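Local coordinates for DNA protection during starvation protein (Agrobacterium tumefaciens, PDB 1O9R) that oxidises iron(II) with hydrogen peroxide and stores it as a ferric mineral inside a hollow dodecamer, protecting DNA from oxidative damage without binding it, at residues G20-S25 with D138-A143; N8-N13 with A131-T136. All coordinates share one frame; numbering follows the deposited sequence.

Interaction 1 of 2, residues G20-S25 with D138-A143; sequences GILNES and DIFTAA
The carbonyl oxygen of Ile21 takes the helical bond from Ser25 N at 3.0 Å, with Ser25 OG 3.1 Å from Ile21 O, and the side chains of both residues close on Phe140. The ring of Phe140 fills in between two helix segments whose axes approach to 12.3 Å. Its outer end does the touching: CZ lies 3.6 Å from Leu22 CD2 and 3.7 Å from Ile21 CG2, while CE2 comes to 3.5 Å from Ser25 OG. Phe140 CG sits anti to the carbonyl carbon (chi1 -78°), and the ring points toward helix 12-42. From helix 12-42, Ile21 offers its CG2 branch, held anti to its backbone N, and Leu22 brings CD2 in from the opposite side of the ring plane, so that the ring tip sits between the two branches, both oblique to the ring. Helices 48-75 and 103-130 complete the surroundings, with Ile69 and Val73 on Leu22 and Ser128 on Phe140. Leu22 is about 8 Å, side chain to side chain, from the iron ligand Glu71. The two segments run in nearly the same direction, 27° apart, as expected of the first and last helices, diagonal partners in the four-helix bundle of the ferritin-like fold.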
ATOM      1  N   GLY A  20      30.207  12.515 -24.378  1.00 15.15           N
ATOM      2  CA  GLY A  20      29.990  13.925 -24.689  1.00 16.02           C
ATOM      3  C   GLY A  20      28.530  14.300 -24.893  1.00 14.38           C
ATOM      4  O   GLY A  20      28.047  15.306 -24.401  1.00 15.07           O
ATOM      5  N   ILE A  21      27.804  13.415 -25.607  1.00 14.08           N
ATOM      6  CA  ILE A  21      26.374  13.620 -25.841  1.00 14.36           C
ATOM      7  C   ILE A  21      25.618  13.601 -24.492  1.00 15.88           C
ATOM      8  O   ILE A  21      24.733  14.443 -24.297  1.00 15.67           O
ATOM      9  CB  ILE A  21      25.839  12.535 -26.777  1.00 16.66           C
ATOM     10  CG1 ILE A  21      26.496  12.646 -28.184  1.00 17.20           C
ATOM     11  CG2 ILE A  21      24.331  12.626 -26.943  1.00 18.74           C
ATOM     12  CD1 ILE A  21      26.209  11.358 -28.968  1.00 17.86           C
ATOM     13  N   LEU A  22      25.899  12.636 -23.657  1.00 14.92           N
ATOM     14  CA  LEU A  22      25.199  12.508 -22.356  1.00 14.39           C
ATOM     15  C   LEU A  22      25.519  13.710 -21.480  1.00 13.60           C
ATOM     16  O   LEU A  22      24.559  14.266 -20.951  1.00 14.16           O
ATOM     17  CB  LEU A  22      25.723  11.242 -21.681  1.00 14.19           C
ATOM     18  CG  LEU A  22      25.241   9.906 -22.291  1.00 14.61           C
ATOM     19  CD1 LEU A  22      26.134   8.743 -21.904  1.00 14.61           C
ATOM     20  CD2 LEU A  22      23.802   9.656 -21.794  1.00 13.78           C
ATOM     21  N   ASN A  23      26.809  14.094 -21.302  1.00 14.60           N
ATOM     22  CA  ASN A  23      27.029  15.227 -20.387  1.00 14.09           C
ATOM     23  C   ASN A  23      26.435  16.497 -20.962  1.00 14.74           C
ATOM     24  O   ASN A  23      26.036  17.367 -20.165  1.00 14.78           O
ATOM     25  CB  ASN A  23      28.539  15.373 -20.130  1.00 16.15           C
ATOM     26  CG  ASN A  23      28.995  14.608 -18.912  1.00 15.69           C
ATOM     27  OD1 ASN A  23      28.223  14.432 -17.939  1.00 16.83           O
ATOM     28  ND2 ASN A  23      30.230  14.120 -18.856  1.00 15.90           N
ATOM     29  N   GLU A  24      26.474  16.667 -22.294  1.00 14.79           N
ATOM     30  CA  GLU A  24      25.832  17.887 -22.809  1.00 14.69           C
ATOM     31  C   GLU A  24      24.356  17.933 -22.511  1.00 15.97           C
ATOM     32  O   GLU A  24      23.766  18.922 -22.019  1.00 16.51           O
ATOM     33  CB  GLU A  24      26.101  17.886 -24.334  1.00 16.28           C
ATOM     34  CG  GLU A  24      25.416  19.107 -24.982  1.00 20.19           C
ATOM     35  CD  GLU A  24      25.494  18.988 -26.504  1.00 24.32           C
ATOM     36  OE1 GLU A  24      24.846  18.133 -27.103  1.00 27.86           O
ATOM     37  OE2 GLU A  24      26.262  19.821 -27.010  1.00 27.08           O
ATOM     38  N   SER A  25      23.659  16.806 -22.754  1.00 15.07           N
ATOM     39  CA  SER A  25      22.239  16.718 -22.437  1.00 15.24           C
ATOM     40  C   SER A  25      21.979  16.861 -20.934  1.00 14.76           C
ATOM     41  O   SER A  25      20.985  17.522 -20.588  1.00 15.75           O
ATOM     42  CB  SER A  25      21.710  15.338 -22.862  1.00 16.84           C
ATOM     43  OG  SER A  25      21.699  15.233 -24.289  1.00 24.26           O
ATOM     44  N   ASP A 138      18.432   4.076 -26.176  1.00 13.86           N
ATOM     45  CA  ASP A 138      17.160   3.778 -25.511  1.00 16.37           C
ATOM     46  C   ASP A 138      16.940   4.673 -24.306  1.00 14.53           C
ATOM     47  O   ASP A 138      15.779   5.067 -24.067  1.00 14.35           O
ATOM     48  CB  ASP A 138      17.271   2.309 -25.062  1.00 14.79           C
ATOM     49  CG  ASP A 138      15.934   1.823 -24.476  1.00 15.63           C
ATOM     50  OD1 ASP A 138      15.867   1.589 -23.250  1.00 15.14           O
ATOM     51  OD2 ASP A 138      14.984   1.711 -25.257  1.00 15.20           O
ATOM     52  N   ILE A 139      17.990   5.039 -23.597  1.00 13.39           N
ATOM     53  CA  ILE A 139      17.866   5.971 -22.452  1.00 13.30           C
ATOM     54  C   ILE A 139      17.326   7.286 -22.990  1.00 13.42           C
ATOM     55  O   ILE A 139      16.427   7.927 -22.385  1.00 14.15           O
ATOM     56  CB  ILE A 139      19.225   6.141 -21.757  1.00 12.68           C
ATOM     57  CG1 ILE A 139      19.503   4.879 -20.928  1.00 13.91           C
ATOM     58  CG2 ILE A 139      19.242   7.402 -20.864  1.00 12.78           C
ATOM     59  CD1 ILE A 139      20.968   4.787 -20.473  1.00 16.51           C
ATOM     60  N   PHE A 140      17.881   7.753 -24.145  1.00 13.59           N
ATOM     61  CA  PHE A 140      17.402   9.034 -24.669  1.00 12.08           C
ATOM     62  C   PHE A 140      16.001   8.873 -25.259  1.00 13.44           C
ATOM     63  O   PHE A 140      15.201   9.831 -25.227  1.00 13.36           O
ATOM     64  CB  PHE A 140      18.359   9.561 -25.771  1.00 13.33           C
ATOM     65  CG  PHE A 140      19.605  10.191 -25.221  1.00 12.52           C
ATOM     66  CD1 PHE A 140      20.845   9.679 -25.629  1.00 14.70           C
ATOM     67  CD2 PHE A 140      19.553  11.287 -24.375  1.00 15.63           C
ATOM     68  CE1 PHE A 140      22.005  10.275 -25.174  1.00 15.80           C
ATOM     69  CE2 PHE A 140      20.722  11.847 -23.931  1.00 15.05           C
ATOM     70  CZ  PHE A 140      21.965  11.357 -24.338  1.00 14.21           C
ATOM     71  N   THR A 141      15.613   7.694 -25.795  1.00 13.15           N
ATOM     72  CA  THR A 141      14.296   7.482 -26.314  1.00 12.56           C
ATOM     73  C   THR A 141      13.241   7.548 -25.217  1.00 13.56           C
ATOM     74  O   THR A 141      12.174   8.139 -25.386  1.00 14.30           O
ATOM     75  CB  THR A 141      14.226   6.175 -27.077  1.00 13.82           C
ATOM     76  OG1 THR A 141      15.167   6.194 -28.157  1.00 14.61           O
ATOM     77  CG2 THR A 141      12.843   5.997 -27.713  1.00 17.11           C
ATOM     78  N   ALA A 142      13.562   6.926 -24.088  1.00 13.22           N
ATOM     79  CA  ALA A 142      12.589   7.011 -22.953  1.00 13.96           C
ATOM     80  C   ALA A 142      12.440   8.460 -22.528  1.00 14.39           C
ATOM     81  O   ALA A 142      11.311   8.893 -22.229  1.00 14.59           O
ATOM     82  CB  ALA A 142      13.104   6.135 -21.803  1.00 15.42           C
ATOM     83  N   ALA A 143      13.550   9.201 -22.486  1.00 12.46           N
ATOM     84  CA  ALA A 143      13.464  10.615 -22.098  1.00 12.84           C
ATOM     85  C   ALA A 143      12.638  11.387 -23.091  1.00 12.56           C
ATOM     86  O   ALA A 143      11.852  12.291 -22.785  1.00 13.60           O
ATOM     87  CB  ALA A 143      14.865  11.235 -21.912  1.00 13.43           C
TER

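Interaction 2 of 2, residues N8-N13 with A131-T136; sequences NDLPSN and AGDPTT
Leu10, in a polyproline-II-like conformation, faces the Gly132-Asp133 turn, with Leu10 CA 7.3 Å from Asp133 CA. That turn joins two helices by a Schellman motif followed at once by an N-cap: Gly132, at a phi of 87°, ends helix 103-130, and Asp133 starts helix 134-156. Leu10 comes just ahead of a helix too, since Pro11 occupies the N-cap position of helix 12-42, so the contact brings together the beginnings of two helices of the bundle.

The isobutyl fork of Leu10 does all the side-chain touching from its segment. With CG anti to the backbone N (chi1 -172°), the two methyls are carried towards the turn and divide their work. CD1 rests against the backbone, 3.5 Å from Gly132 O. CD2 lies against the carboxylate, 3.4 Å from Asp133 OD2. Between these two points Asp133 CB is 4.0 Å from each methyl, and the side chains cross at about a right angle.

Leu10 thus packs an apolar group over a buried acid, whose carboxylate is paired with Arg72 from helix 48-75. Arg72 forms a salt bridge with Asp133 OD1, and would be expected to favour the ionised carboxylate. Leu76 touches both Leu10 and Asp133, and Val18 also packs on Asp133. Near the start of helix 12-42, Lys15 NZ hydrogen-bonds the carbonyl oxygens of both Asn8 and Leu10, consistent with fixing the bend ahead of that helix. At the cap itself, Thr136 N donates to Asp133 OD1 at 3.1 Å in a nearly straight bond, arriving from well above the carboxylate plane, 64° out of it.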
ATOM      1  N   ASN A   8      32.897  -3.321 -19.745  1.00 15.23           N
ATOM      2  CA  ASN A   8      31.957  -2.878 -20.774  1.00 15.19           C
ATOM      3  C   ASN A   8      32.667  -2.751 -22.135  1.00 15.50           C
ATOM      4  O   ASN A   8      33.601  -1.942 -22.195  1.00 16.51           O
ATOM      5  CB  ASN A   8      31.303  -1.564 -20.351  1.00 16.11           C
ATOM      6  CG  ASN A   8      30.151  -1.190 -21.219  1.00 16.81           C
ATOM      7  OD1 ASN A   8      28.987  -0.846 -20.769  1.00 18.91           O
ATOM      8  ND2 ASN A   8      30.351  -1.185 -22.507  1.00 14.88           N
ATOM      9  N   ASP A   9      32.275  -3.535 -23.135  1.00 15.87           N
ATOM     10  CA  ASP A   9      33.083  -3.574 -24.391  1.00 16.99           C
ATOM     11  C   ASP A   9      32.580  -2.674 -25.485  1.00 18.86           C
ATOM     12  O   ASP A   9      32.990  -2.840 -26.670  1.00 20.16           O
ATOM     13  CB  ASP A   9      33.238  -5.010 -24.891  1.00 16.38           C
ATOM     14  CG  ASP A   9      32.015  -5.655 -25.493  1.00 18.39           C
ATOM     15  OD1 ASP A   9      30.946  -5.031 -25.568  1.00 20.22           O
ATOM     16  OD2 ASP A   9      32.081  -6.825 -25.977  1.00 20.42           O
ATOM     17  N   LEU A  10      31.746  -1.673 -25.227  1.00 17.31           N
ATOM     18  CA  LEU A  10      31.415  -0.672 -26.259  1.00 17.49           C
ATOM     19  C   LEU A  10      32.728  -0.067 -26.726  1.00 18.77           C
ATOM     20  O   LEU A  10      33.615   0.264 -25.904  1.00 17.89           O
ATOM     21  CB  LEU A  10      30.552   0.466 -25.667  1.00 16.47           C
ATOM     22  CG  LEU A  10      29.995   1.443 -26.686  1.00 17.50           C
ATOM     23  CD1 LEU A  10      28.959   0.843 -27.614  1.00 19.23           C
ATOM     24  CD2 LEU A  10      29.403   2.668 -25.982  1.00 18.94           C
ATOM     25  N   PRO A  11      32.967   0.011 -28.022  1.00 19.00           N
ATOM     26  CA  PRO A  11      34.252   0.558 -28.480  1.00 21.20           C
ATOM     27  C   PRO A  11      34.619   1.870 -27.857  1.00 21.46           C
ATOM     28  O   PRO A  11      33.775   2.756 -27.616  1.00 19.09           O
ATOM     29  CB  PRO A  11      34.061   0.648 -30.000  1.00 21.27           C
ATOM     30  CG  PRO A  11      33.112  -0.465 -30.272  1.00 19.37           C
ATOM     31  CD  PRO A  11      32.082  -0.378 -29.123  1.00 19.32           C
ATOM     32  N   SER A  12      35.911   2.071 -27.563  1.00 22.00           N
ATOM     33  CA  SER A  12      36.376   3.286 -26.913  1.00 23.96           C
ATOM     34  C   SER A  12      35.960   4.550 -27.650  1.00 23.17           C
ATOM     35  O   SER A  12      35.639   5.537 -26.970  1.00 23.17           O
ATOM     36  CB  SER A  12      37.919   3.299 -26.792  1.00 28.55           C
ATOM     37  OG  SER A  12      38.268   2.182 -25.981  1.00 34.28           O
ATOM     38  N   ASN A  13      36.030   4.589 -28.971  1.00 22.91           N
ATOM     39  CA  ASN A  13      35.653   5.828 -29.667  1.00 24.99           C
ATOM     40  C   ASN A  13      34.153   6.078 -29.469  1.00 21.97           C
ATOM     41  O   ASN A  13      33.788   7.263 -29.345  1.00 22.23           O
ATOM     42  CB  ASN A  13      35.996   5.828 -31.152  1.00 29.64           C
ATOM     43  CG  ASN A  13      37.469   5.810 -31.468  1.00 32.36           C
ATOM     44  OD1 ASN A  13      38.286   6.210 -30.646  1.00 36.19           O
ATOM     45  ND2 ASN A  13      37.839   5.342 -32.651  1.00 34.67           N
ATOM     46  N   ALA A 131      26.585   6.182 -33.227  1.00 19.35           N
ATOM     47  CA  ALA A 131      27.826   5.764 -32.565  1.00 18.24           C
ATOM     48  C   ALA A 131      27.805   4.273 -32.263  1.00 19.02           C
ATOM     49  O   ALA A 131      28.877   3.763 -31.848  1.00 23.30           O
ATOM     50  CB  ALA A 131      28.065   6.579 -31.296  1.00 20.35           C
ATOM     51  N   GLY A 132      26.743   3.513 -32.487  1.00 19.34           N
ATOM     52  CA  GLY A 132      26.749   2.091 -32.229  1.00 20.51           C
ATOM     53  C   GLY A 132      26.380   1.751 -30.788  1.00 18.11           C
ATOM     54  O   GLY A 132      26.712   0.679 -30.282  1.00 20.60           O
ATOM     55  N   ASP A 133      25.613   2.651 -30.150  1.00 16.55           N
ATOM     56  CA  ASP A 133      25.249   2.419 -28.727  1.00 14.72           C
ATOM     57  C   ASP A 133      23.737   2.434 -28.576  1.00 14.67           C
ATOM     58  O   ASP A 133      23.127   3.460 -28.100  1.00 14.10           O
ATOM     59  CB  ASP A 133      25.943   3.478 -27.875  1.00 15.76           C
ATOM     60  CG  ASP A 133      25.750   3.264 -26.373  1.00 15.71           C
ATOM     61  OD1 ASP A 133      25.041   2.296 -26.013  1.00 15.55           O
ATOM     62  OD2 ASP A 133      26.323   4.077 -25.613  1.00 17.82           O
ATOM     63  N   PRO A 134      23.023   1.412 -28.944  1.00 15.15           N
ATOM     64  CA  PRO A 134      21.574   1.386 -28.804  1.00 16.28           C
ATOM     65  C   PRO A 134      21.159   1.406 -27.341  1.00 15.17           C
ATOM     66  O   PRO A 134      20.005   1.841 -27.112  1.00 15.36           O
ATOM     67  CB  PRO A 134      21.116   0.110 -29.511  1.00 19.21           C
ATOM     68  CG  PRO A 134      22.326  -0.607 -29.900  1.00 20.31           C
ATOM     69  CD  PRO A 134      23.548   0.196 -29.622  1.00 16.33           C
ATOM     70  N   THR A 135      21.949   0.981 -26.381  1.00 14.28           N
ATOM     71  CA  THR A 135      21.567   1.050 -24.972  1.00 14.05           C
ATOM     72  C   THR A 135      21.413   2.495 -24.536  1.00 14.18           C
ATOM     73  O   THR A 135      20.416   2.942 -23.945  1.00 14.38           O
ATOM     74  CB  THR A 135      22.532   0.278 -24.103  1.00 14.69           C
ATOM     75  OG1 THR A 135      22.406  -1.096 -24.568  1.00 16.21           O
ATOM     76  CG2 THR A 135      22.213   0.367 -22.625  1.00 16.31           C
ATOM     77  N   THR A 136      22.390   3.335 -24.899  1.00 14.52           N
ATOM     78  CA  THR A 136      22.318   4.739 -24.586  1.00 13.94           C
ATOM     79  C   THR A 136      21.207   5.369 -25.422  1.00 14.99           C
ATOM     80  O   THR A 136      20.441   6.205 -24.948  1.00 14.33           O
ATOM     81  CB  THR A 136      23.619   5.485 -24.954  1.00 12.95           C
ATOM     82  OG1 THR A 136      24.592   4.983 -24.074  1.00 14.69           O
ATOM     83  CG2 THR A 136      23.396   7.010 -24.814  1.00 14.53           C
TER

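Both interactions pair helix 12-42 with helix 134-156, or the residues leading into them. Along the chain the segments alternate: 8-13, 20-25, 131-136, 138-143. Because the two helices run roughly the same way, the early segments meet the early ones, and the centres of the two contacts lie 13 Å apart. Interaction 2 sits at the end of the bundle, about 22 Å from the chain centre, whereas interaction 1 lies inside it at about 9 Å. They are joined where Leu22 CD2 meets Thr136 CG2 at 4.0 Å, giving continuous packing from the bundle end towards its core. Residues of both regions also meet a second subunit of the dodecamer.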